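Local coordinates for ABC sugar (Ribose) transporter, periplasmic substrate-binding subunit (Rhodobacter sphaeroides, PDB 3L49), which probably binds a sugar in the periplasm, as expected of the substrate-binding subunit of an ABC sugar transporter, at residues G193-T207 against I218-M232. Residues are numbered along the deposited sequence; the frame is centred on the assembly and turned at random.
Sequences GAIWACWDVPMIGAT and IRTYGVDGSPEFVEM
D200 OD2 accepts from the loop before helix 227-234: the S226 N-H points nearly straight at it (163°), and G225 N and S226 OG add weak bonds. The other carboxylate oxygen, D200 OD1, is buried without a polar partner and lies 3.1 Å from F229 CD2. The carboxylate and ring planes are 52° apart. The F229 ring fits as a knob into the hole formed by D200, M203, I204 and T207. Its CG is anti to the backbone N (chi1 -162°), which carries CE1 to within 3.5 Å of M203 CB. T207 OG1 lies at the ring edge, near its plane. An alanine at F229 would probably open a gap between helix 227-234 and helix 200-212 and leave M203 CB without its aromatic neighbour. T207 OG1 also accepts from T220 OG1 (3.0 Å) and donates to M203 O, so the threonine links helix to strand. Strand 194-197, helix 200-212 and strand 219-222 form a beta-alpha-beta crossover of the periplasmic binding protein fold. The two strands are parallel neighbours, bonded by I195 N to R219 O, Y221 N to I195 O (2.8 Å) and A197 N to Y221 O. M203 CG rests 3.4 Å from Y221 O. Farther out, M232 CE reaches I204 CG2 at 3.9 Å. S226 is the N-cap of helix 227-234. W196 and Y221 side chains touch M118 of helix 107-122, and C198 forms a disulfide with C140.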
loop_
_atom_site.group_PDB
_atom_site.type_symbol
_atom_site.label_atom_id
_atom_site.label_comp_id
_atom_site.label_asym_id
_atom_site.label_seq_id
_atom_site.Cartn_x
_atom_site.Cartn_y
_atom_site.Cartn_z
ATOM N N GLY A 193 22.516 -5.644 4.784
ATOM C CA GLY A 193 22.857 -4.540 3.898
ATOM C C GLY A 193 21.676 -3.757 3.392
ATOM O O GLY A 193 21.843 -2.666 2.842
ATOM N N ALA A 194 20.483 -4.309 3.579
ATOM C CA ALA A 194 19.261 -3.671 3.093
ATOM C C ALA A 194 18.066 -4.066 3.937
ATOM O O ALA A 194 18.054 -5.135 4.545
ATOM C CB ALA A 194 19.013 -4.033 1.632
ATOM N N ILE A 195 17.062 -3.192 3.983
ATOM C CA ILE A 195 15.796 -3.507 4.638
ATOM C C ILE A 195 14.641 -3.136 3.706
ATOM O O ILE A 195 14.607 -2.033 3.150
ATOM C CB ILE A 195 15.637 -2.821 6.038
ATOM C CG1 ILE A 195 16.852 -3.084 6.934
ATOM C CG2 ILE A 195 14.376 -3.300 6.749
ATOM C CD1 ILE A 195 16.752 -2.503 8.361
ATOM N N TRP A 196 13.708 -4.070 3.545
ATOM C CA TRP A 196 12.582 -3.928 2.631
ATOM C C TRP A 196 11.228 -4.032 3.362
ATOM O O TRP A 196 11.067 -4.837 4.287
ATOM C CB TRP A 196 12.682 -5.012 1.531
ATOM C CG TRP A 196 11.594 -4.941 0.498
ATOM C CD1 TRP A 196 11.625 -4.243 -0.673
ATOM C CD2 TRP A 196 10.304 -5.567 0.555
ATOM N NE1 TRP A 196 10.441 -4.393 -1.348
ATOM C CE2 TRP A 196 9.610 -5.200 -0.617
ATOM C CE3 TRP A 196 9.667 -6.398 1.484
ATOM C CZ2 TRP A 196 8.311 -5.641 -0.889
ATOM C CZ3 TRP A 196 8.369 -6.830 1.216
ATOM C CH2 TRP A 196 7.708 -6.449 0.040
ATOM N N ALA A 197 10.258 -3.228 2.922
ATOM C CA ALA A 197 8.836 -3.434 3.253
ATOM C C ALA A 197 7.942 -3.054 2.070
ATOM O O ALA A 197 8.363 -2.308 1.184
ATOM C CB ALA A 197 8.435 -2.666 4.496
ATOM N N CYS A 198 6.706 -3.557 2.064
ATOM C CA CYS A 198 5.770 -3.285 0.967
ATOM C C CYS A 198 5.131 -1.904 1.115
ATOM O O CYS A 198 4.355 -1.469 0.259
ATOM C CB CYS A 198 4.696 -4.379 0.853
ATOM S SG CYS A 198 3.466 -4.398 2.201
ATOM N N TRP A 199 5.474 -1.218 2.201
ATOM C CA TRP A 199 5.004 0.143 2.445
ATOM C C TRP A 199 5.966 0.957 3.311
ATOM O O TRP A 199 6.831 0.399 3.985
ATOM C CB TRP A 199 3.556 0.168 2.978
ATOM C CG TRP A 199 3.339 -0.443 4.340
ATOM C CD1 TRP A 199 3.760 -1.662 4.778
ATOM C CD2 TRP A 199 2.611 0.139 5.423
ATOM N NE1 TRP A 199 3.364 -1.866 6.072
ATOM C CE2 TRP A 199 2.648 -0.780 6.493
ATOM C CE3 TRP A 199 1.932 1.348 5.595
ATOM C CZ2 TRP A 199 2.039 -0.524 7.721
ATOM C CZ3 TRP A 199 1.319 1.600 6.817
ATOM C CH2 TRP A 199 1.389 0.674 7.864
ATOM N N ASP A 200 5.786 2.277 3.252
ATOM C CA ASP A 200 6.656 3.322 3.827
ATOM C C ASP A 200 6.846 3.331 5.330
ATOM O O ASP A 200 7.963 3.509 5.826
ATOM C CB ASP A 200 6.032 4.687 3.524
ATOM C CG ASP A 200 6.751 5.424 2.457
ATOM O OD1 ASP A 200 7.919 5.086 2.197
ATOM O OD2 ASP A 200 6.144 6.349 1.890
ATOM N N VAL A 201 5.718 3.219 6.028
ATOM C CA VAL A 201 5.613 3.530 7.451
ATOM C C VAL A 201 6.581 2.732 8.355
ATOM O O VAL A 201 7.297 3.357 9.139
ATOM C CB VAL A 201 4.110 3.570 7.915
ATOM C CG1 VAL A 201 3.968 3.834 9.397
ATOM C CG2 VAL A 201 3.351 4.643 7.130
ATOM N N PRO A 202 6.668 1.384 8.204
ATOM C CA PRO A 202 7.699 0.684 8.993
ATOM C C PRO A 202 9.140 1.092 8.668
ATOM O O PRO A 202 10.012 1.026 9.538
ATOM C CB PRO A 202 7.480 -0.800 8.644
ATOM C CG PRO A 202 6.716 -0.793 7.374
ATOM C CD PRO A 202 5.881 0.440 7.384
ATOM N N MET A 203 9.388 1.523 7.435
ATOM C CA MET A 203 10.733 1.931 7.040
ATOM C C MET A 203 11.153 3.249 7.682
ATOM O O MET A 203 12.346 3.509 7.820
ATOM C CB MET A 203 10.891 1.940 5.510
ATOM C CG MET A 203 10.788 0.562 4.845
ATOM S SD MET A 203 11.976 -0.655 5.461
ATOM C CE MET A 203 11.070 -1.500 6.748
ATOM N N ILE A 204 10.172 4.060 8.090
ATOM C CA ILE A 204 10.437 5.274 8.870
ATOM C C ILE A 204 11.091 4.896 10.203
ATOM O O ILE A 204 12.098 5.482 10.593
ATOM C CB ILE A 204 9.160 6.129 9.086
ATOM C CG1 ILE A 204 8.653 6.682 7.751
ATOM C CG2 ILE A 204 9.439 7.309 10.026
ATOM C CD1 ILE A 204 7.162 7.035 7.742
ATOM N N GLY A 205 10.532 3.882 10.858
ATOM C CA GLY A 205 11.096 3.319 12.076
ATOM C C GLY A 205 12.434 2.640 11.887
ATOM O O GLY A 205 13.355 2.844 12.681
ATOM N N ALA A 206 12.546 1.842 10.829
ATOM C CA ALA A 206 13.778 1.094 10.536
ATOM C C ALA A 206 14.959 2.034 10.313
ATOM O O ALA A 206 16.055 1.788 10.811
ATOM C CB ALA A 206 13.578 0.177 9.330
ATOM N N THR A 207 14.703 3.124 9.597
ATOM C CA THR A 207 15.688 4.176 9.347
ATOM C C THR A 207 16.129 4.847 10.645
ATOM O O THR A 207 17.335 5.011 10.875
ATOM C CB THR A 207 15.122 5.226 8.371
ATOM O OG1 THR A 207 14.566 4.554 7.238
ATOM C CG2 THR A 207 16.196 6.194 7.897
ATOM N N ILE A 218 23.788 0.505 5.831
ATOM C CA ILE A 218 22.568 -0.213 5.473
ATOM C C ILE A 218 21.558 0.799 4.943
ATOM O O ILE A 218 21.475 1.908 5.459
ATOM C CB ILE A 218 21.988 -0.987 6.683
ATOM C CG1 ILE A 218 23.030 -1.971 7.229
ATOM C CG2 ILE A 218 20.679 -1.708 6.319
ATOM C CD1 ILE A 218 22.695 -2.564 8.574
ATOM N N ARG A 219 20.826 0.425 3.894
ATOM C CA ARG A 219 19.809 1.300 3.329
ATOM C C ARG A 219 18.425 0.665 3.422
ATOM O O ARG A 219 18.290 -0.557 3.388
ATOM C CB ARG A 219 20.152 1.687 1.883
ATOM C CG ARG A 219 21.419 2.544 1.723
ATOM C CD ARG A 219 21.218 3.984 2.197
ATOM N NE ARG A 219 22.389 4.827 1.942
ATOM C CZ ARG A 219 23.282 5.195 2.859
ATOM N NH1 ARG A 219 23.160 4.810 4.124
ATOM N NH2 ARG A 219 24.302 5.962 2.509
ATOM N N THR A 220 17.397 1.501 3.572
ATOM C CA THR A 220 16.009 1.013 3.656
ATOM C C THR A 220 15.209 1.360 2.404
ATOM O O THR A 220 15.472 2.372 1.751
ATOM C CB THR A 220 15.240 1.556 4.887
ATOM O OG1 THR A 220 15.072 2.974 4.769
ATOM C CG2 THR A 220 15.953 1.205 6.196
ATOM N N TYR A 221 14.232 0.514 2.079
ATOM C CA TYR A 221 13.444 0.643 0.855
ATOM C C TYR A 221 11.987 0.352 1.124
ATOM O O TYR A 221 11.657 -0.657 1.745
ATOM C CB TYR A 221 13.970 -0.315 -0.226
ATOM C CG TYR A 221 15.419 -0.068 -0.568
ATOM C CD1 TYR A 221 16.434 -0.668 0.169
ATOM C CD2 TYR A 221 15.773 0.808 -1.593
ATOM C CE1 TYR A 221 17.760 -0.415 -0.103
ATOM C CE2 TYR A 221 17.103 1.068 -1.879
ATOM C CZ TYR A 221 18.087 0.440 -1.132
ATOM O OH TYR A 221 19.404 0.669 -1.390
ATOM N N GLY A 222 11.111 1.224 0.636
ATOM C CA GLY A 222 9.676 1.034 0.824
ATOM C C GLY A 222 8.868 1.710 -0.255
ATOM O O GLY A 222 9.424 2.231 -1.219
ATOM N N VAL A 223 7.551 1.712 -0.073
ATOM C CA VAL A 223 6.606 2.163 -1.089
ATOM C C VAL A 223 5.583 3.083 -0.444
ATOM O O VAL A 223 5.106 2.774 0.636
ATOM C CB VAL A 223 5.840 0.958 -1.701
ATOM C CG1 VAL A 223 4.650 1.426 -2.551
ATOM C CG2 VAL A 223 6.764 0.043 -2.513
ATOM N N ASP A 224 5.305 4.220 -1.091
ATOM C CA ASP A 224 4.106 5.078 -0.895
ATOM C C ASP A 224 4.408 6.529 -1.171
ATOM O O ASP A 224 3.676 7.185 -1.901
ATOM C CB ASP A 224 3.443 4.969 0.487
ATOM C CG ASP A 224 2.422 3.852 0.559
ATOM O OD1 ASP A 224 2.219 3.174 -0.468
ATOM O OD2 ASP A 224 1.848 3.640 1.647
ATOM N N GLY A 225 5.485 7.025 -0.577
ATOM C CA GLY A 225 5.839 8.427 -0.695
ATOM C C GLY A 225 5.288 9.281 0.435
ATOM O O GLY A 225 4.954 10.452 0.224
ATOM N N SER A 226 5.190 8.696 1.631
ATOM C CA SER A 226 4.798 9.430 2.841
ATOM C C SER A 226 5.853 10.497 3.133
ATOM O O SER A 226 7.052 10.189 3.107
ATOM C CB SER A 226 4.637 8.481 4.040
ATOM O OG SER A 226 5.892 8.108 4.588
ATOM N N PRO A 227 5.411 11.753 3.388
ATOM C CA PRO A 227 6.284 12.932 3.505
ATOM C C PRO A 227 7.531 12.742 4.373
ATOM O O PRO A 227 8.598 13.234 4.009
ATOM C CB PRO A 227 5.357 13.987 4.112
ATOM C CG PRO A 227 4.022 13.626 3.585
ATOM C CD PRO A 227 3.993 12.122 3.572
ATOM N N GLU A 228 7.390 12.015 5.484
ATOM C CA GLU A 228 8.522 11.688 6.366
ATOM C C GLU A 228 9.569 10.767 5.734
ATOM O O GLU A 228 10.763 10.964 5.946
ATOM C CB GLU A 228 8.049 11.140 7.723
ATOM C CG GLU A 228 6.550 10.785 7.801
ATOM C CD GLU A 228 6.110 10.239 9.167
ATOM O OE1 GLU A 228 4.922 9.863 9.299
ATOM O OE2 GLU A 228 6.945 10.179 10.102
ATOM N N PHE A 229 9.141 9.779 4.950
ATOM C CA PHE A 229 10.112 8.896 4.300
ATOM C C PHE A 229 10.796 9.516 3.073
ATOM O O PHE A 229 11.992 9.317 2.861
ATOM C CB PHE A 229 9.538 7.510 3.989
ATOM C CG PHE A 229 10.599 6.469 3.737
ATOM C CD1 PHE A 229 11.363 5.962 4.787
ATOM C CD2 PHE A 229 10.857 6.013 2.444
ATOM C CE1 PHE A 229 12.358 5.008 4.554
ATOM C CE2 PHE A 229 11.837 5.058 2.201
ATOM C CZ PHE A 229 12.592 4.553 3.256
ATOM N N VAL A 230 10.036 10.273 2.286
ATOM C CA VAL A 230 10.570 11.060 1.165
ATOM C C VAL A 230 11.703 11.990 1.620
ATOM O O VAL A 230 12.795 11.976 1.049
ATOM C CB VAL A 230 9.437 11.874 0.484
ATOM C CG1 VAL A 230 9.984 12.854 -0.546
ATOM C CG2 VAL A 230 8.446 10.942 -0.166
ATOM N N GLU A 231 11.433 12.766 2.669
ATOM C CA GLU A 231 12.406 13.670 3.267
ATOM C C GLU A 231 13.668 12.955 3.775
ATOM O O GLU A 231 14.770 13.496 3.682
ATOM C CB GLU A 231 11.748 14.443 4.403
ATOM C CG GLU A 231 12.319 15.837 4.606
ATOM C CD GLU A 231 11.764 16.535 5.837
ATOM O OE1 GLU A 231 10.746 16.066 6.397
ATOM O OE2 GLU A 231 12.349 17.562 6.243
ATOM N N MET A 232 13.492 11.747 4.307
ATOM C CA MET A 232 14.609 10.879 4.723
ATOM C C MET A 232 15.443 10.395 3.535
ATOM O O MET A 232 16.669 10.319 3.627
ATOM C CB MET A 232 14.081 9.667 5.501
ATOM C CG MET A 232 13.735 9.914 6.963
ATOM S SD MET A 232 12.793 8.525 7.619
ATOM C CE MET A 232 13.020 8.773 9.372
#